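Local coordinates for D-lactate dehydrogenase (Fermentative) (Pseudomonas aeruginosa, PDB 6ABJ), which probably reduces pyruvate to D-lactate with NADH, as a tetrameric D-lactate dehydrogenase of the D-isomer specific 2-hydroxyacid dehydrogenase family, at residues I166-I171 with Y192-I197; E173-I178 with I216-C221; P114-H119 with Q312-R317. All coordinates share one frame; numbering follows the deposited sequence.

Interaction 1: I166-I171 with Y192-I197; sequences IGTGQI and YPNPRI
Thr168 reaches across to Asn194 and Ile197 with every part of its side chain. At the base, CB of Thr168 lies against CG1 of Ile197, 3.7 Å away. The methyl branch continues the apolar contact: CG2 of Thr168 meets CD1 of Ile197 at 3.6 Å. Because OG1 stands between the backbone N and the carbonyl carbon (chi1 56°), the hydroxyl diverges from this methyl contact and faces the polar group of the partner. There OG1 of Thr168 lies 2.6 Å from the oxygen of water 1, and it is also hydrogen-bonded to the hydroxyl of Tyr204.

The water is gripped three ways, since it also donates to the carbonyl O of Tyr192 and accepts from ND2 of Asn194 at 3.0 Å. It thus bridges the glycine-rich turn and the loop beyond strand 185-189. This turn, with Gly167, Gly169 and Gly172, fits the GxGxxG signature of the Rossmann fold, where strand 162-166 passes into helix 170-181. Gln170 and Ile171 at the start of that helix bind NADH, as does Asp190, whose carboxylate accepts from the backbone N of both Thr168 and Tyr192 and so ties the two segments together.

The amide of Asn194 works in two directions. Its ND2 end faces Thr168, with the carbonyl O of Thr168 at 3.1 Å, while OD1 turns back to N-cap helix 195-199. N of Ile197 donates to OD1 of Asn194 at 3.0 Å with an N-H...O angle of 156°, arriving 30° out of the carbonyl plane. This capping bond fixes the rotation of the amide and keeps the NH2 turned toward the water. Tyr204 also accepts from N of Asn194, so one phenol hydroxyl serves both sides of the contact.

Interaction 2: E173-I178 with I216-C221; sequences ETFARI and IVSLHC
One face of the Phe175 ring receives both His220 and Ser218. Toward the root of the ring, NE2 of His220 stands 3.6 Å from CG of Phe175; toward the far end, CB of Ser218 comes within 3.5 Å of CE2 of Phe175. The two aromatic rings meet obliquely, their planes inclined at 37° and their centroids 4.9 Å apart, with NE2 over the phenyl face, offset toward the rim. With CG anti to the backbone N (chi1 174°), Phe175 extends from its helix directly at the strand. A weak bond from NE2 of His220 to OG of Ser218, 2.7 Å long but bent, joins the two groups that share this phenyl face.

The third flat group, the guanidinium of Arg177, lies elsewhere on the helix. Its NH2 meets OE2 of Glu173 at 3.0 Å in a nearly straight salt bridge, in the guanidinium plane, on the anti side of the carboxylate and 32° out of its plane; the residues are one helical turn apart, and Arg196 bridges OE1 of Glu173.

His220 also lies near Ile171 and Thr248, both NADH-binding residues, which places this packing beside the NADH site. Helix 170-181 here covers the central strand 216-219 of the parallel Rossmann sheet: Phe175 also touches Val163 and Val165 of the adjacent strand 162-166 and Ile129 of helix 118-134, while Ser218 touches Ile246 of strand 243-247.

Interaction 3: P114-H119 with Q312-R317; sequences PAYSPH and QAFLTR. With ACT (acetate ion), chain D.
Tyr116 and Phe314 lie face to face, their ring planes only 17° from parallel and their centroids 4.0 Å apart. The stack is displaced: CD2 of Phe314 sits over the middle of the tyrosine ring, whereas CE1 of Tyr116 falls toward the rim of the phenylalanine ring. The closest atoms are CZ of Tyr116 and CE2 of Phe314, at 3.4 Å. The two side chains come from segments far apart in the chain: Tyr116 has CG beside its backbone N (chi1 -64°), while Phe314 holds CG between N and the carbonyl carbon (chi1 64°), which brings its ring up against the tyrosine from a type I turn spanning Gln312 to Leu315.

The stack leaves the phenol oxygen at the end of the pair, where OH of Tyr116 donates to OXT of an acetate ion at 2.6 Å. OXT lies in the plane of the tyrosine ring, at its edge, and the acetate methyl approaches the edge of Phe314. The same hydroxyl accepts from the backbone N of Ala93, and the N of Gly94 also bonds the acetate. The ion probably came from the crystallisation liquor, but its carboxylate is consistent with occupation of the site for a substrate carboxylate, as in related dehydrogenases. Phe314 is itself an NADH-binding residue, and Asp274, another, holds the backbone N of Gln312 and Ala313.

Ser117 and Thr316 are the N-caps of helices 118-134 and 317-335, so the contact clasps the starts of both long helices. Each segment follows the last strand of a parallel sheet, 110-111 in one domain and 306-308 in the other. Tyr116 and Phe314 both rest on Ile323 of helix 317-335, and Arg134 of the second subunit donates to the carbonyl O of Gln312 and Ala313.

In the fold
Interactions 1 and 2 share helix 170-181 and belong to the Rossmann domain; all the touching residues of interaction 1 are buried, and in interaction 2 all but His220. Interaction 1, at the N-terminal end of the helix, is mixed, with a water and an amide beside a methyl contact; interaction 2, one turn on, is mainly aromatic against the sheet. A salt bridge from Arg196 to Glu173 and a probable backbone bond from N of His220 to O of Ile166 join them. Interaction 3 is partly buried, lies between the domains and encloses the other two along the chain. Its Pro118 packs on Gln170, Ile171 and Thr174, so interaction 3 touches both others through helix 170-181.

Interaction 1: I166-I171 with Y192-I197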
loop_
_atom_site.group_PDB
_atom_site.type_symbol
_atom_site.label_atom_id
_atom_site.label_comp_id
_atom_site.label_asym_id
_atom_site.label_seq_id
_atom_site.Cartn_x
_atom_site.Cartn_y
_atom_site.Cartn_z
ATOM N N ILE B 166 11.956 -4.678 -30.704
ATOM C CA ILE B 166 12.297 -3.569 -31.527
ATOM C C ILE B 166 13.712 -3.109 -31.142
ATOM O O ILE B 166 13.932 -2.479 -30.102
ATOM C CB ILE B 166 11.267 -2.450 -31.376
ATOM C CG1 ILE B 166 9.924 -2.969 -31.911
ATOM C CG2 ILE B 166 11.651 -1.185 -32.177
ATOM C CD1 ILE B 166 8.818 -1.998 -31.666
ATOM N N GLY B 167 14.666 -3.455 -32.018
ATOM C CA GLY B 167 16.094 -3.134 -31.761
ATOM C C GLY B 167 16.789 -4.364 -31.274
ATOM O O GLY B 167 16.528 -4.852 -30.169
ATOM N N THR B 168 17.668 -4.904 -32.105
ATOM C CA THR B 168 18.304 -6.169 -31.802
ATOM C C THR B 168 19.810 -6.042 -31.609
ATOM O O THR B 168 20.546 -6.985 -31.875
ATOM C CB THR B 168 17.964 -7.264 -32.827
ATOM O OG1 THR B 168 18.312 -6.846 -34.177
ATOM C CG2 THR B 168 16.471 -7.582 -32.759
ATOM N N GLY B 169 20.200 -4.908 -31.045
ATOM C CA GLY B 169 21.466 -4.748 -30.375
ATOM C C GLY B 169 21.667 -5.683 -29.230
ATOM O O GLY B 169 20.931 -6.633 -29.021
ATOM N N GLN B 170 22.736 -5.454 -28.464
ATOM C CA GLN B 170 23.079 -6.362 -27.385
ATOM C C GLN B 170 21.897 -6.630 -26.346
ATOM O O GLN B 170 21.667 -7.728 -25.925
ATOM C CB GLN B 170 24.287 -5.808 -26.644
ATOM C CG GLN B 170 25.622 -6.277 -27.203
ATOM C CD GLN B 170 26.475 -6.746 -26.048
ATOM O OE1 GLN B 170 26.989 -7.858 -26.063
ATOM N NE2 GLN B 170 26.555 -5.920 -24.985
ATOM N N ILE B 171 21.247 -5.595 -25.909
ATOM C CA ILE B 171 20.214 -5.790 -24.876
ATOM C C ILE B 171 19.022 -6.500 -25.530
ATOM O O ILE B 171 18.507 -7.489 -24.993
ATOM C CB ILE B 171 19.824 -4.467 -24.208
ATOM C CG1 ILE B 171 21.014 -3.824 -23.506
ATOM C CG2 ILE B 171 18.753 -4.764 -23.136
ATOM C CD1 ILE B 171 20.783 -2.415 -22.984
ATOM N N TYR B 192 19.329 -3.096 -39.072
ATOM C CA TYR B 192 20.396 -4.036 -39.457
ATOM C C TYR B 192 20.242 -5.377 -38.792
ATOM O O TYR B 192 20.848 -5.630 -37.741
ATOM C CB TYR B 192 21.777 -3.463 -39.122
ATOM C CG TYR B 192 21.996 -2.097 -39.722
ATOM C CD1 TYR B 192 22.367 -1.942 -41.065
ATOM C CD2 TYR B 192 21.875 -0.949 -38.936
ATOM C CE1 TYR B 192 22.578 -0.678 -41.602
ATOM C CE2 TYR B 192 22.087 0.308 -39.460
ATOM C CZ TYR B 192 22.438 0.433 -40.787
ATOM O OH TYR B 192 22.639 1.686 -41.283
ATOM N N PRO B 193 19.420 -6.249 -39.383
ATOM C CA PRO B 193 19.171 -7.535 -38.791
ATOM C C PRO B 193 20.428 -8.323 -38.583
ATOM O O PRO B 193 21.339 -8.149 -39.354
ATOM C CB PRO B 193 18.311 -8.230 -39.835
ATOM C CG PRO B 193 17.560 -7.128 -40.485
ATOM C CD PRO B 193 18.443 -5.918 -40.435
ATOM N N ASN B 194 20.479 -9.185 -37.572
ATOM C CA ASN B 194 21.609 -10.063 -37.396
ATOM C C ASN B 194 21.208 -11.542 -37.318
ATOM O O ASN B 194 20.040 -11.877 -37.020
ATOM C CB ASN B 194 22.404 -9.661 -36.190
ATOM C CG ASN B 194 21.693 -9.967 -34.880
ATOM O OD1 ASN B 194 21.576 -11.123 -34.457
ATOM N ND2 ASN B 194 21.220 -8.909 -34.232
ATOM N N PRO B 195 22.173 -12.448 -37.599
ATOM C CA PRO B 195 21.860 -13.883 -37.680
ATOM C C PRO B 195 21.704 -14.534 -36.351
ATOM O O PRO B 195 21.167 -15.633 -36.260
ATOM C CB PRO B 195 23.095 -14.484 -38.391
ATOM C CG PRO B 195 24.193 -13.529 -38.067
ATOM C CD PRO B 195 23.539 -12.162 -38.084
ATOM N N ARG B 196 22.131 -13.861 -35.304
ATOM C CA ARG B 196 21.972 -14.458 -34.008
ATOM C C ARG B 196 20.508 -14.558 -33.607
ATOM O O ARG B 196 20.065 -15.561 -33.049
ATOM C CB ARG B 196 22.771 -13.679 -32.960
ATOM C CG ARG B 196 24.206 -14.166 -32.804
ATOM C CD ARG B 196 25.182 -13.015 -32.595
ATOM N NE ARG B 196 24.816 -11.828 -33.363
ATOM C CZ ARG B 196 24.894 -10.586 -32.897
ATOM N NH1 ARG B 196 25.321 -10.368 -31.662
ATOM N NH2 ARG B 196 24.543 -9.565 -33.667
ATOM N N ILE B 197 19.766 -13.502 -33.905
ATOM C CA ILE B 197 18.289 -13.443 -33.646
ATOM C C ILE B 197 17.626 -14.561 -34.394
ATOM O O ILE B 197 16.834 -15.328 -33.851
ATOM C CB ILE B 197 17.720 -12.116 -34.132
ATOM C CG1 ILE B 197 18.245 -10.963 -33.246
ATOM C CG2 ILE B 197 16.200 -12.166 -34.171
ATOM C CD1 ILE B 197 17.607 -10.893 -31.859
HETATM O O HOH W 1 20.667 -6.147 -35.151
#

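Interaction 2: E173-I178 with I216-C221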
loop_
_atom_site.group_PDB
_atom_site.type_symbol
_atom_site.label_atom_id
_atom_site.label_comp_id
_atom_site.label_asym_id
_atom_site.label_seq_id
_atom_site.Cartn_x
_atom_site.Cartn_y
_atom_site.Cartn_z
ATOM N N GLU B 173 18.942 -8.435 -28.091
ATOM C CA GLU B 173 19.293 -9.829 -28.347
ATOM C C GLU B 173 19.236 -10.665 -27.079
ATOM O O GLU B 173 18.761 -11.817 -27.078
ATOM C CB GLU B 173 20.706 -9.917 -29.004
ATOM C CG GLU B 173 21.130 -11.359 -29.211
ATOM C CD GLU B 173 22.635 -11.538 -29.640
ATOM O OE1 GLU B 173 23.195 -10.593 -30.236
ATOM O OE2 GLU B 173 23.173 -12.619 -29.372
ATOM N N THR B 174 19.762 -10.129 -26.008
ATOM C CA THR B 174 19.765 -10.811 -24.732
ATOM C C THR B 174 18.327 -11.063 -24.273
ATOM O O THR B 174 17.972 -12.159 -23.816
ATOM C CB THR B 174 20.514 -9.978 -23.676
ATOM O OG1 THR B 174 21.822 -9.613 -24.178
ATOM C CG2 THR B 174 20.657 -10.733 -22.351
ATOM N N PHE B 175 17.512 -10.012 -24.375
ATOM C CA PHE B 175 16.063 -10.135 -24.095
ATOM C C PHE B 175 15.428 -11.208 -24.977
ATOM O O PHE B 175 14.631 -12.081 -24.533
ATOM C CB PHE B 175 15.434 -8.765 -24.327
ATOM C CG PHE B 175 13.921 -8.766 -24.226
ATOM C CD1 PHE B 175 13.332 -8.799 -22.989
ATOM C CD2 PHE B 175 13.116 -8.838 -25.359
ATOM C CE1 PHE B 175 11.922 -8.807 -22.863
ATOM C CE2 PHE B 175 11.706 -8.886 -25.249
ATOM C CZ PHE B 175 11.125 -8.839 -23.994
ATOM N N ALA B 176 15.736 -11.162 -26.261
ATOM C CA ALA B 176 15.147 -12.147 -27.180
ATOM C C ALA B 176 15.483 -13.577 -26.769
ATOM O O ALA B 176 14.598 -14.467 -26.802
ATOM C CB ALA B 176 15.562 -11.863 -28.618
ATOM N N ARG B 177 16.733 -13.847 -26.372
ATOM C CA ARG B 177 17.138 -15.197 -26.003
ATOM C C ARG B 177 16.384 -15.669 -24.762
ATOM O O ARG B 177 15.940 -16.826 -24.643
ATOM C CB ARG B 177 18.687 -15.270 -25.729
ATOM C CG ARG B 177 19.202 -16.650 -25.301
ATOM C CD ARG B 177 20.675 -16.944 -25.726
ATOM N NE ARG B 177 21.433 -15.705 -25.792
ATOM C CZ ARG B 177 21.818 -15.068 -26.901
ATOM N NH1 ARG B 177 21.605 -15.564 -28.083
ATOM N NH2 ARG B 177 22.425 -13.885 -26.804
ATOM N N ILE B 178 16.226 -14.780 -23.788
ATOM C CA ILE B 178 15.443 -15.162 -22.596
ATOM C C ILE B 178 14.028 -15.492 -22.986
ATOM O O ILE B 178 13.511 -16.504 -22.559
ATOM C CB ILE B 178 15.411 -14.045 -21.553
ATOM C CG1 ILE B 178 16.812 -13.786 -21.017
ATOM C CG2 ILE B 178 14.555 -14.472 -20.378
ATOM C CD1 ILE B 178 16.938 -12.498 -20.229
ATOM N N ILE B 216 3.332 -8.993 -27.043
ATOM C CA ILE B 216 4.207 -8.210 -26.141
ATOM C C ILE B 216 5.223 -7.491 -27.041
ATOM O O ILE B 216 5.783 -8.143 -27.891
ATOM C CB ILE B 216 4.994 -9.094 -25.147
ATOM C CG1 ILE B 216 4.041 -9.830 -24.210
ATOM C CG2 ILE B 216 5.962 -8.250 -24.327
ATOM C CD1 ILE B 216 4.740 -10.930 -23.392
ATOM N N VAL B 217 5.404 -6.188 -26.866
ATOM C CA VAL B 217 6.375 -5.387 -27.640
ATOM C C VAL B 217 7.374 -4.836 -26.680
ATOM O O VAL B 217 6.984 -4.299 -25.658
ATOM C CB VAL B 217 5.664 -4.264 -28.354
ATOM C CG1 VAL B 217 6.664 -3.350 -29.034
ATOM C CG2 VAL B 217 4.641 -4.773 -29.336
ATOM N N SER B 218 8.704 -4.978 -26.951
ATOM C CA SER B 218 9.653 -4.480 -26.019
ATOM C C SER B 218 10.638 -3.602 -26.806
ATOM O O SER B 218 11.115 -4.038 -27.817
ATOM C CB SER B 218 10.403 -5.593 -25.300
ATOM O OG SER B 218 11.201 -5.083 -24.263
ATOM N N LEU B 219 10.874 -2.374 -26.314
ATOM C CA LEU B 219 11.746 -1.431 -26.993
ATOM C C LEU B 219 13.193 -1.560 -26.507
ATOM O O LEU B 219 13.494 -1.440 -25.304
ATOM C CB LEU B 219 11.262 -0.013 -26.780
ATOM C CG LEU B 219 9.818 0.228 -27.109
ATOM C CD1 LEU B 219 9.307 1.611 -26.727
ATOM C CD2 LEU B 219 9.606 0.055 -28.599
ATOM N N HIS B 220 14.089 -1.776 -27.471
ATOM C CA HIS B 220 15.507 -1.778 -27.194
ATOM C C HIS B 220 16.354 -1.077 -28.269
ATOM O O HIS B 220 17.534 -1.361 -28.380
ATOM C CB HIS B 220 15.979 -3.200 -27.070
ATOM C CG HIS B 220 15.227 -3.973 -26.041
ATOM N ND1 HIS B 220 15.559 -3.965 -24.698
ATOM C CD2 HIS B 220 14.135 -4.756 -26.165
ATOM C CE1 HIS B 220 14.705 -4.726 -24.047
ATOM N NE2 HIS B 220 13.847 -5.230 -24.923
ATOM N N CYS B 221 15.768 -0.166 -29.025
ATOM C CA CYS B 221 16.529 0.538 -30.041
ATOM C C CYS B 221 17.116 1.825 -29.447
ATOM O O CYS B 221 16.506 2.429 -28.532
ATOM C CB CYS B 221 15.639 0.848 -31.223
ATOM S SG CYS B 221 14.104 1.702 -30.715
#

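Interaction 3: P114-H119 with Q312-R317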
loop_
_atom_site.group_PDB
_atom_site.type_symbol
_atom_site.label_atom_id
_atom_site.label_comp_id
_atom_site.label_asym_id
_atom_site.label_seq_id
_atom_site.Cartn_x
_atom_site.Cartn_y
_atom_site.Cartn_z
ATOM N N PRO B 114 29.651 3.662 -21.517
ATOM C CA PRO B 114 29.090 3.588 -22.843
ATOM C C PRO B 114 27.771 2.812 -22.916
ATOM O O PRO B 114 26.963 3.126 -23.767
ATOM C CB PRO B 114 30.159 2.871 -23.664
ATOM C CG PRO B 114 31.052 2.194 -22.688
ATOM C CD PRO B 114 30.840 2.814 -21.342
ATOM N N ALA B 115 27.580 1.805 -22.061
ATOM C CA ALA B 115 26.404 0.891 -22.126
ATOM C C ALA B 115 26.255 0.172 -20.781
ATOM O O ALA B 115 27.249 -0.128 -20.155
ATOM C CB ALA B 115 26.604 -0.150 -23.192
ATOM N N TYR B 116 25.012 -0.127 -20.367
ATOM C CA TYR B 116 24.757 -0.878 -19.162
ATOM C C TYR B 116 24.752 -2.356 -19.466
ATOM O O TYR B 116 24.543 -2.752 -20.614
ATOM C CB TYR B 116 23.400 -0.471 -18.588
ATOM C CG TYR B 116 23.332 0.988 -18.143
ATOM C CD1 TYR B 116 24.220 1.477 -17.207
ATOM C CD2 TYR B 116 22.404 1.877 -18.692
ATOM C CE1 TYR B 116 24.166 2.792 -16.788
ATOM C CE2 TYR B 116 22.395 3.204 -18.298
ATOM C CZ TYR B 116 23.274 3.639 -17.343
ATOM O OH TYR B 116 23.262 4.953 -16.929
ATOM N N SER B 117 25.043 -3.167 -18.452
ATOM C CA SER B 117 24.987 -4.623 -18.516
ATOM C C SER B 117 23.717 -5.146 -19.202
ATOM O O SER B 117 22.578 -4.882 -18.731
ATOM C CB SER B 117 24.983 -5.175 -17.091
ATOM O OG SER B 117 24.581 -6.538 -17.017
ATOM N N PRO B 118 23.890 -5.922 -20.267
ATOM C CA PRO B 118 22.726 -6.344 -21.021
ATOM C C PRO B 118 21.918 -7.376 -20.273
ATOM O O PRO B 118 20.705 -7.350 -20.395
ATOM C CB PRO B 118 23.316 -6.929 -22.312
ATOM C CG PRO B 118 24.761 -7.234 -21.983
ATOM C CD PRO B 118 25.163 -6.238 -20.976
ATOM N N HIS B 119 22.543 -8.265 -19.517
ATOM C CA HIS B 119 21.746 -9.193 -18.713
ATOM C C HIS B 119 20.897 -8.502 -17.651
ATOM O O HIS B 119 19.734 -8.854 -17.474
ATOM C CB HIS B 119 22.602 -10.268 -18.081
ATOM C CG HIS B 119 23.133 -11.222 -19.079
ATOM N ND1 HIS B 119 22.356 -12.202 -19.648
ATOM C CD2 HIS B 119 24.360 -11.320 -19.663
ATOM C CE1 HIS B 119 23.080 -12.877 -20.531
ATOM N NE2 HIS B 119 24.296 -12.360 -20.552
ATOM N N GLN B 312 15.737 1.560 -13.029
ATOM C CA GLN B 312 16.227 0.556 -12.123
ATOM C C GLN B 312 16.802 -0.644 -12.853
ATOM O O GLN B 312 17.345 -1.565 -12.236
ATOM C CB GLN B 312 14.995 0.124 -11.258
ATOM C CG GLN B 312 15.298 -0.612 -10.016
ATOM C CD GLN B 312 14.093 -1.189 -9.324
ATOM O OE1 GLN B 312 13.077 -0.512 -9.142
ATOM N NE2 GLN B 312 14.226 -2.417 -8.881
ATOM N N ALA B 313 16.752 -0.650 -14.140
ATOM C CA ALA B 313 17.078 -1.849 -14.929
ATOM C C ALA B 313 18.533 -2.283 -14.851
ATOM O O ALA B 313 18.800 -3.465 -14.942
ATOM C CB ALA B 313 16.695 -1.669 -16.400
ATOM N N PHE B 314 19.434 -1.326 -14.592
ATOM C CA PHE B 314 20.842 -1.689 -14.326
ATOM C C PHE B 314 21.195 -1.833 -12.869
ATOM O O PHE B 314 22.370 -2.041 -12.533
ATOM C CB PHE B 314 21.803 -0.707 -15.028
ATOM C CG PHE B 314 21.717 0.715 -14.537
ATOM C CD1 PHE B 314 22.358 1.088 -13.373
ATOM C CD2 PHE B 314 21.053 1.670 -15.271
ATOM C CE1 PHE B 314 22.295 2.368 -12.915
ATOM C CE2 PHE B 314 21.035 2.982 -14.855
ATOM C CZ PHE B 314 21.659 3.323 -13.676
ATOM N N LEU B 315 20.171 -1.815 -11.990
ATOM C CA LEU B 315 20.390 -1.846 -10.560
ATOM C C LEU B 315 20.513 -3.272 -10.047
ATOM O O LEU B 315 19.639 -3.777 -9.288
ATOM C CB LEU B 315 19.297 -1.068 -9.783
ATOM C CG LEU B 315 19.670 -0.594 -8.369
ATOM C CD1 LEU B 315 20.610 0.623 -8.398
ATOM C CD2 LEU B 315 18.469 -0.294 -7.510
ATOM N N THR B 316 21.604 -3.937 -10.436
ATOM C CA THR B 316 22.055 -5.175 -9.828
ATOM C C THR B 316 23.493 -5.031 -9.324
ATOM O O THR B 316 24.220 -4.157 -9.792
ATOM C CB THR B 316 22.050 -6.347 -10.775
ATOM O OG1 THR B 316 23.002 -6.146 -11.832
ATOM C CG2 THR B 316 20.649 -6.560 -11.411
ATOM N N ARG B 317 23.920 -5.894 -8.445
ATOM C CA ARG B 317 25.270 -5.780 -7.940
ATOM C C ARG B 317 26.331 -5.892 -9.026
ATOM O O ARG B 317 27.230 -5.121 -9.072
ATOM C CB ARG B 317 25.490 -6.673 -6.735
ATOM C CG ARG B 317 25.124 -5.885 -5.487
ATOM C CD ARG B 317 24.685 -6.686 -4.294
ATOM N NE ARG B 317 23.767 -5.966 -3.408
ATOM C CZ ARG B 317 23.906 -4.719 -2.981
ATOM N NH1 ARG B 317 24.929 -3.984 -3.341
ATOM N NH2 ARG B 317 23.013 -4.199 -2.172
HETATM C C ACT D . 20.938 7.329 -17.714
HETATM O O ACT D . 20.280 8.155 -18.382
HETATM O OXT ACT D . 21.906 6.704 -18.199
HETATM C CH3 ACT D . 20.555 7.080 -16.285
#